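F-actin-capping protein subunit alpha (Dictyostelium discoideum, PDB 4AKR) binds the fast-growing barbed ends of actin filaments independently of calcium and caps them, blocking subunit exchange there without severing the filament. Local coordinates at residues V57-S62 with A66-E71; L80-K85 with A136-K141; Q86-D91 with Q95-E100. All blocks are in the same frame, centred on the assembly; numbering follows the deposited sequence.

The three contacts lie close together on one side of the chain's centre. Interaction 1, a small hairpin, is central: its centre is about 8 Å from that of interaction 3 and about 11 Å from that of interaction 2, while the centres of interactions 2 and 3 are about 15 Å apart. S62 N of interaction 1 reaches E100 OE1 of interaction 3 at 2.9 Å, a probable hydrogen bond, while L67 CD1 packs 3.9 Å from A136 CB of interaction 2. Residues 86-100 fall within the chain between the two segments of interaction 2, and D81 N meets Q86 O at 2.9 Å, a probable hydrogen bond between neighbouring strands of one antiparallel sheet. The contacts are structural packing within the actin-capping subunit.

Interaction 1 (V57-S62 with A66-E71)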
# COMPACT_ATOMS: atom_id res chain seq x y z
N VAL A 57 -6.14 -10.77 -15.04
CA VAL A 57 -7.23 -9.92 -15.48
C VAL A 57 -8.28 -10.77 -16.22
O VAL A 57 -7.98 -11.84 -16.73
CB VAL A 57 -6.72 -8.79 -16.42
CG1 VAL A 57 -5.74 -7.88 -15.67
CG2 VAL A 57 -6.04 -9.41 -17.65
N SER A 58 -9.52 -10.29 -16.25
CA SER A 58 -10.60 -10.99 -16.92
C SER A 58 -10.94 -10.30 -18.23
O SER A 58 -10.69 -9.10 -18.39
CB SER A 58 -11.84 -11.04 -16.03
OG SER A 58 -12.37 -9.74 -15.86
N VAL A 59 -11.51 -11.06 -19.16
CA VAL A 59 -11.88 -10.53 -20.46
C VAL A 59 -13.26 -11.04 -20.83
O VAL A 59 -13.75 -12.01 -20.25
CB VAL A 59 -10.89 -10.98 -21.56
CG1 VAL A 59 -9.51 -10.39 -21.30
CG2 VAL A 59 -10.80 -12.50 -21.58
N GLN A 60 -13.89 -10.39 -21.80
CA GLN A 60 -15.21 -10.82 -22.26
C GLN A 60 -15.04 -11.36 -23.65
O GLN A 60 -14.43 -10.71 -24.49
CB GLN A 60 -16.20 -9.65 -22.30
CG GLN A 60 -16.63 -9.10 -20.96
CD GLN A 60 -17.29 -10.14 -20.07
OE1 GLN A 60 -18.02 -11.01 -20.54
NE2 GLN A 60 -17.05 -10.04 -18.77
N THR A 61 -15.54 -12.57 -23.89
CA THR A 61 -15.48 -13.19 -25.21
C THR A 61 -16.92 -13.41 -25.63
O THR A 61 -17.85 -13.19 -24.85
CB THR A 61 -14.77 -14.56 -25.20
OG1 THR A 61 -15.59 -15.51 -24.52
CG2 THR A 61 -13.41 -14.46 -24.53
N SER A 62 -17.12 -13.86 -26.87
CA SER A 62 -18.46 -14.11 -27.38
C SER A 62 -19.18 -15.19 -26.58
O SER A 62 -20.41 -15.25 -26.59
CB SER A 62 -18.38 -14.52 -28.86
OG SER A 62 -17.77 -13.51 -29.65
N ALA A 66 -13.54 -14.83 -19.27
CA ALA A 66 -12.39 -15.72 -19.16
C ALA A 66 -11.24 -15.00 -18.45
O ALA A 66 -11.30 -13.79 -18.21
CB ALA A 66 -11.93 -16.18 -20.53
N LEU A 67 -10.20 -15.75 -18.11
CA LEU A 67 -9.05 -15.19 -17.44
C LEU A 67 -7.79 -15.22 -18.31
O LEU A 67 -7.59 -16.13 -19.10
CB LEU A 67 -8.77 -15.94 -16.14
CG LEU A 67 -9.77 -15.89 -14.99
CD1 LEU A 67 -9.16 -16.57 -13.76
CD2 LEU A 67 -10.11 -14.44 -14.66
N ILE A 68 -6.95 -14.20 -18.14
CA ILE A 68 -5.67 -14.11 -18.83
C ILE A 68 -4.64 -14.46 -17.75
O ILE A 68 -4.39 -13.66 -16.84
CB ILE A 68 -5.38 -12.69 -19.35
CG1 ILE A 68 -6.43 -12.28 -20.40
CG2 ILE A 68 -3.97 -12.62 -19.92
CD1 ILE A 68 -6.50 -13.20 -21.60
N THR A 69 -4.05 -15.65 -17.84
CA THR A 69 -3.07 -16.11 -16.86
C THR A 69 -1.85 -16.73 -17.52
O THR A 69 -1.86 -16.99 -18.72
CB THR A 69 -3.66 -17.19 -15.95
OG1 THR A 69 -3.73 -18.43 -16.67
CG2 THR A 69 -5.07 -16.79 -15.49
N LYS A 70 -0.80 -16.97 -16.74
CA LYS A 70 0.41 -17.57 -17.29
C LYS A 70 0.17 -19.06 -17.49
O LYS A 70 0.77 -19.67 -18.36
CB LYS A 70 1.60 -17.38 -16.35
CG LYS A 70 2.00 -15.93 -16.11
CD LYS A 70 3.19 -15.85 -15.14
CE LYS A 70 3.47 -14.42 -14.69
NZ LYS A 70 4.62 -14.36 -13.74
N GLU A 71 -0.71 -19.63 -16.67
CA GLU A 71 -1.00 -21.05 -16.78
C GLU A 71 -1.80 -21.39 -18.03
O GLU A 71 -1.82 -22.54 -18.47
CB GLU A 71 -1.74 -21.57 -15.55
CG GLU A 71 -1.95 -23.08 -15.59
CD GLU A 71 -0.65 -23.86 -15.66
OE1 GLU A 71 0.39 -23.33 -15.20
OE2 GLU A 71 -0.66 -25.00 -16.17
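The carbonyl oxygen of A66 takes a hydrogen bond from V59 N and a weaker CA-H...O contact from S58. V59 N donates to A66 O over 2.9 Å, with an N-H...O angle of 156°, and S58 CA lies 3.2 Å from A66 O. A66 N returns a bond to V59 O at 3.0 Å, which makes V59 and A66 an antiparallel hydrogen-bonded pair. One step along, S58 and L67 form a non-hydrogen-bonded pair, and beyond them I68 N donates to V57 O at 2.9 Å, nearly in line with the carbonyl bond. Together these bonds give a two-stranded hairpin, in which a short backbone pairing is backed by a compact set of branched side chains.

V59 uses both its methyls. With chi1 at -65°, CG1 stands anti to the carbonyl carbon and meets I68 CG1 at 3.7 Å, the two side chains crossing at about a right angle; CG2, set between the backbone N and the carbonyl carbon, lies 4.0 Å from A66 CB. V57, two residues earlier, crosses the same isoleucine obliquely, its CG2 being 3.8 Å from I68 CB. I68 is thus gripped through its backbone N by V57 O and through its aliphatic chain by two valines. On the other face of the hairpin S58 and L67 meet more lightly, S58 CB with L67 CD2.

At the turn, T61 OG1 bonds to K63 N and G64 O. The V59-A66 face is packed on strand 86-91 through Y90 and I88, whereas L67 packs on strands 134-142 and 145-158, and V57 and I68 lean on N52 and T53 of helix 44-55, placing the hairpin between helix and sheets.

Interaction 2 (L80-K85 with A136-K141)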
# COMPACT_ATOMS: atom_id res chain seq x y z
N LEU A 80 -5.49 -19.99 -23.50
CA LEU A 80 -6.43 -21.09 -23.58
C LEU A 80 -7.58 -20.93 -22.59
O LEU A 80 -7.38 -20.53 -21.44
CB LEU A 80 -5.70 -22.41 -23.32
CG LEU A 80 -6.52 -23.70 -23.45
CD1 LEU A 80 -6.93 -23.92 -24.90
CD2 LEU A 80 -5.69 -24.88 -22.97
N ASP A 81 -8.78 -21.25 -23.05
CA ASP A 81 -9.98 -21.19 -22.24
C ASP A 81 -10.66 -22.53 -22.43
O ASP A 81 -11.55 -22.68 -23.27
CB ASP A 81 -10.87 -20.03 -22.71
CG ASP A 81 -12.21 -20.01 -22.01
OD1 ASP A 81 -12.31 -20.54 -20.89
OD2 ASP A 81 -13.16 -19.44 -22.59
N PRO A 82 -10.23 -23.55 -21.67
CA PRO A 82 -10.75 -24.92 -21.71
C PRO A 82 -12.25 -25.05 -21.58
O PRO A 82 -12.88 -25.85 -22.28
CB PRO A 82 -10.01 -25.61 -20.56
CG PRO A 82 -8.73 -24.86 -20.48
CD PRO A 82 -9.19 -23.43 -20.63
N LYS A 83 -12.83 -24.26 -20.69
CA LYS A 83 -14.26 -24.30 -20.46
C LYS A 83 -15.06 -24.14 -21.75
O LYS A 83 -16.02 -24.85 -21.98
CB LYS A 83 -14.67 -23.22 -19.45
CG LYS A 83 -16.14 -23.26 -19.08
CD LYS A 83 -16.50 -22.19 -18.08
CE LYS A 83 -15.80 -22.43 -16.76
NZ LYS A 83 -16.05 -21.30 -15.80
N ASN A 84 -14.64 -23.19 -22.59
CA ASN A 84 -15.34 -22.93 -23.84
C ASN A 84 -14.56 -23.44 -25.05
O ASN A 84 -14.81 -23.01 -26.18
CB ASN A 84 -15.60 -21.43 -23.97
CG ASN A 84 -16.34 -20.87 -22.78
OD1 ASN A 84 -15.82 -20.03 -22.04
ND2 ASN A 84 -17.57 -21.32 -22.58
N LYS A 85 -13.63 -24.36 -24.80
CA LYS A 85 -12.82 -24.94 -25.87
C LYS A 85 -12.38 -23.91 -26.89
O LYS A 85 -12.66 -24.04 -28.08
CB LYS A 85 -13.60 -26.05 -26.58
CG LYS A 85 -13.93 -27.25 -25.71
CD LYS A 85 -14.42 -28.41 -26.56
CE LYS A 85 -15.86 -28.24 -26.98
NZ LYS A 85 -16.76 -28.60 -25.85
N ALA A 136 -10.98 -20.21 -13.92
CA ALA A 136 -10.29 -20.88 -15.01
C ALA A 136 -9.64 -22.16 -14.48
O ALA A 136 -8.91 -22.14 -13.49
CB ALA A 136 -9.24 -19.96 -15.60
N VAL A 137 -9.94 -23.28 -15.14
CA VAL A 137 -9.39 -24.57 -14.74
C VAL A 137 -8.63 -25.21 -15.91
O VAL A 137 -9.20 -25.48 -16.97
CB VAL A 137 -10.51 -25.53 -14.27
CG1 VAL A 137 -9.91 -26.84 -13.77
CG2 VAL A 137 -11.33 -24.86 -13.17
N TYR A 138 -7.35 -25.45 -15.69
CA TYR A 138 -6.47 -26.02 -16.69
C TYR A 138 -6.06 -27.44 -16.28
O TYR A 138 -6.17 -27.80 -15.12
CB TYR A 138 -5.21 -25.17 -16.82
CG TYR A 138 -5.49 -23.69 -17.02
CD1 TYR A 138 -5.90 -23.21 -18.26
CD2 TYR A 138 -5.31 -22.78 -15.98
CE1 TYR A 138 -6.13 -21.83 -18.46
CE2 TYR A 138 -5.54 -21.41 -16.16
CZ TYR A 138 -5.93 -20.94 -17.40
OH TYR A 138 -6.10 -19.59 -17.61
N GLY A 139 -5.60 -28.22 -17.25
CA GLY A 139 -5.18 -29.58 -16.95
C GLY A 139 -3.98 -29.99 -17.76
O GLY A 139 -3.77 -29.49 -18.87
N THR A 140 -3.17 -30.90 -17.22
CA THR A 140 -1.98 -31.37 -17.92
C THR A 140 -1.40 -32.60 -17.24
O THR A 140 -1.57 -32.79 -16.03
CB THR A 140 -0.90 -30.29 -17.98
OG1 THR A 140 0.18 -30.74 -18.81
CG2 THR A 140 -0.37 -30.00 -16.59
N LYS A 141 -0.73 -33.44 -18.02
CA LYS A 141 -0.11 -34.65 -17.50
C LYS A 141 1.29 -34.37 -16.97
O LYS A 141 2.09 -33.70 -17.63
CB LYS A 141 -0.02 -35.73 -18.59
CG LYS A 141 -1.34 -36.35 -18.98
CD LYS A 141 -1.19 -37.33 -20.14
CE LYS A 141 -0.83 -36.60 -21.43
NZ LYS A 141 -1.94 -35.75 -21.90
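P82 presses its ring against strand 134-142 where V137 gives way to Y138, and here the packing is close. P82 CG lies 3.6 Å from V137 O and 4.0 Å from Y138 CD1, the proline meeting the aromatic ring obliquely. At the edge of that ring, in its plane, L80 O sits 3.5 Å from Y138 CE1. With chi1 at -51°, CG of Y138 stands anti to the carbonyl carbon, which brings the ring beside L80 O and the ring of P82. Its hydroxyl is hydrogen-bonded to T69 OG1.

The flank is looser. K83 is exposed, and its NZ has weak partners in D119, T123 and S135, while beyond Y138 the strand runs clear of residues 80-85. Replacing Y138 by an alanine would probably leave T69 OG1 without this hydrogen-bonding partner and open a gap beside P82 and L80.

No hydrogen bond crosses between the two segments. V137 O, against which P82 packs, accepts a hydrogen bond from R115 NH1. The meeting of strand 134-142 with the end of strand 78-81 and the turn after it therefore rests on packing and on a carbonyl at a ring edge, while V137 O and Y138 OH find their hydrogen bonds elsewhere.

Interaction 3 (Q86-D91 with Q95-E100); sequences QVITYD and QEVTGE
The ring of Y90 lies obliquely against the backbone of Q95, E96 and V97: CD1 is 3.5 Å from E96 O, and Y90 OH comes 3.4 Å from Q95 CA. H92 stacks edge-to-face with this ring, and V57, V59 and I68 also touch it. With chi1 at -173°, CG of Y90 is anti to its own N, which lays the ring along the partner strand, its hydroxyl beside Q95 CA. V97 packs between I88 and Y90, CG1 meeting I88 CG2 at 3.7 Å and CG2 touching Y90 CD1.

Two bulges interrupt this antiparallel hairpin. T98 and G99 both face T89, a classic beta bulge, and T89 O accepts T98 N at 2.9 Å and G99 N at 3.3 Å, both from the same face of its carbonyl plane. Near the turn Q95, in a left-handed conformation, and E96 both face D91, a G1 bulge; D91 N to E96 O is the straighter bond there, 2.8 Å long at 169°, and Q95 N to D91 O is weak.

D91 OD1 bonds to K94 N in the turn. D91 OD2 lies 5.5 Å from E96 OE2, probably a mild, tolerable repulsion. Backbone bonds hold the strands; I88, Y90 and V97 pack on strand 58-61, and on the same face the charged E100 bonds through OE1 to S62 N.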
# COMPACT_ATOMS: atom_id res chain seq x y z
N GLN A 86 -11.68 -22.88 -26.42
CA GLN A 86 -11.22 -21.84 -27.33
C GLN A 86 -9.86 -21.26 -26.97
O GLN A 86 -9.34 -21.46 -25.87
CB GLN A 86 -12.25 -20.71 -27.42
CG GLN A 86 -12.51 -19.96 -26.12
CD GLN A 86 -13.57 -18.88 -26.27
OE1 GLN A 86 -13.94 -18.21 -25.31
NE2 GLN A 86 -14.06 -18.70 -27.49
N VAL A 87 -9.29 -20.56 -27.93
CA VAL A 87 -7.99 -19.92 -27.78
C VAL A 87 -8.25 -18.44 -27.97
O VAL A 87 -8.79 -18.02 -29.01
CB VAL A 87 -6.99 -20.40 -28.83
CG1 VAL A 87 -5.75 -19.52 -28.79
CG2 VAL A 87 -6.61 -21.84 -28.56
N ILE A 88 -7.88 -17.66 -26.97
CA ILE A 88 -8.09 -16.22 -27.01
C ILE A 88 -6.80 -15.47 -27.32
O ILE A 88 -5.78 -15.68 -26.67
CB ILE A 88 -8.62 -15.73 -25.65
CG1 ILE A 88 -9.93 -16.46 -25.33
CG2 ILE A 88 -8.84 -14.24 -25.68
CD1 ILE A 88 -10.43 -16.22 -23.91
N THR A 89 -6.85 -14.63 -28.35
CA THR A 89 -5.71 -13.81 -28.73
C THR A 89 -5.95 -12.50 -27.98
O THR A 89 -7.07 -11.96 -28.01
CB THR A 89 -5.66 -13.58 -30.26
OG1 THR A 89 -5.60 -14.84 -30.92
CG2 THR A 89 -4.41 -12.77 -30.64
N TYR A 90 -4.91 -12.00 -27.34
CA TYR A 90 -5.01 -10.79 -26.51
C TYR A 90 -3.92 -9.74 -26.75
O TYR A 90 -2.75 -10.08 -26.91
CB TYR A 90 -4.96 -11.23 -25.04
CG TYR A 90 -5.20 -10.15 -24.01
CD1 TYR A 90 -6.48 -9.62 -23.81
CD2 TYR A 90 -4.18 -9.74 -23.16
CE1 TYR A 90 -6.73 -8.73 -22.79
CE2 TYR A 90 -4.42 -8.84 -22.13
CZ TYR A 90 -5.70 -8.34 -21.95
OH TYR A 90 -5.96 -7.48 -20.91
N ASP A 91 -4.30 -8.47 -26.78
CA ASP A 91 -3.33 -7.40 -26.97
C ASP A 91 -3.00 -6.85 -25.59
O ASP A 91 -3.79 -6.11 -25.02
CB ASP A 91 -3.89 -6.27 -27.82
CG ASP A 91 -2.84 -5.23 -28.16
OD1 ASP A 91 -2.16 -4.73 -27.22
OD2 ASP A 91 -2.68 -4.91 -29.36
N GLN A 95 -4.82 -3.92 -23.79
CA GLN A 95 -5.60 -4.68 -22.82
C GLN A 95 -6.95 -5.12 -23.38
O GLN A 95 -7.98 -5.00 -22.73
CB GLN A 95 -5.78 -3.86 -21.54
CG GLN A 95 -4.51 -3.80 -20.70
CD GLN A 95 -4.47 -2.64 -19.73
OE1 GLN A 95 -4.19 -1.49 -20.11
NE2 GLN A 95 -4.76 -2.92 -18.46
N GLU A 96 -6.93 -5.63 -24.61
CA GLU A 96 -8.16 -6.07 -25.25
C GLU A 96 -7.97 -7.32 -26.10
O GLU A 96 -6.90 -7.56 -26.66
CB GLU A 96 -8.74 -4.94 -26.10
CG GLU A 96 -7.90 -4.58 -27.32
CD GLU A 96 -8.35 -3.28 -27.98
OE1 GLU A 96 -9.16 -2.55 -27.37
OE2 GLU A 96 -7.87 -2.99 -29.10
N VAL A 97 -9.03 -8.13 -26.17
CA VAL A 97 -9.03 -9.36 -26.95
C VAL A 97 -9.10 -9.02 -28.43
O VAL A 97 -9.94 -8.23 -28.85
CB VAL A 97 -10.24 -10.25 -26.58
CG1 VAL A 97 -10.36 -11.41 -27.56
CG2 VAL A 97 -10.09 -10.76 -25.16
N THR A 98 -8.22 -9.63 -29.22
CA THR A 98 -8.18 -9.37 -30.66
C THR A 98 -8.52 -10.59 -31.49
O THR A 98 -8.57 -10.51 -32.73
CB THR A 98 -6.80 -8.89 -31.09
OG1 THR A 98 -5.85 -9.96 -30.93
CG2 THR A 98 -6.37 -7.69 -30.26
N GLY A 99 -8.71 -11.72 -30.83
CA GLY A 99 -9.03 -12.95 -31.54
C GLY A 99 -9.75 -13.98 -30.69
O GLY A 99 -9.61 -14.00 -29.47
N GLU A 100 -10.53 -14.82 -31.36
CA GLU A 100 -11.28 -15.88 -30.69
C GLU A 100 -11.44 -17.03 -31.67
O GLU A 100 -12.01 -16.86 -32.75
CB GLU A 100 -12.65 -15.36 -30.24
CG GLU A 100 -12.64 -14.52 -28.96
CD GLU A 100 -13.99 -13.85 -28.68
OE1 GLU A 100 -15.05 -14.50 -28.84
OE2 GLU A 100 -14.00 -12.66 -28.30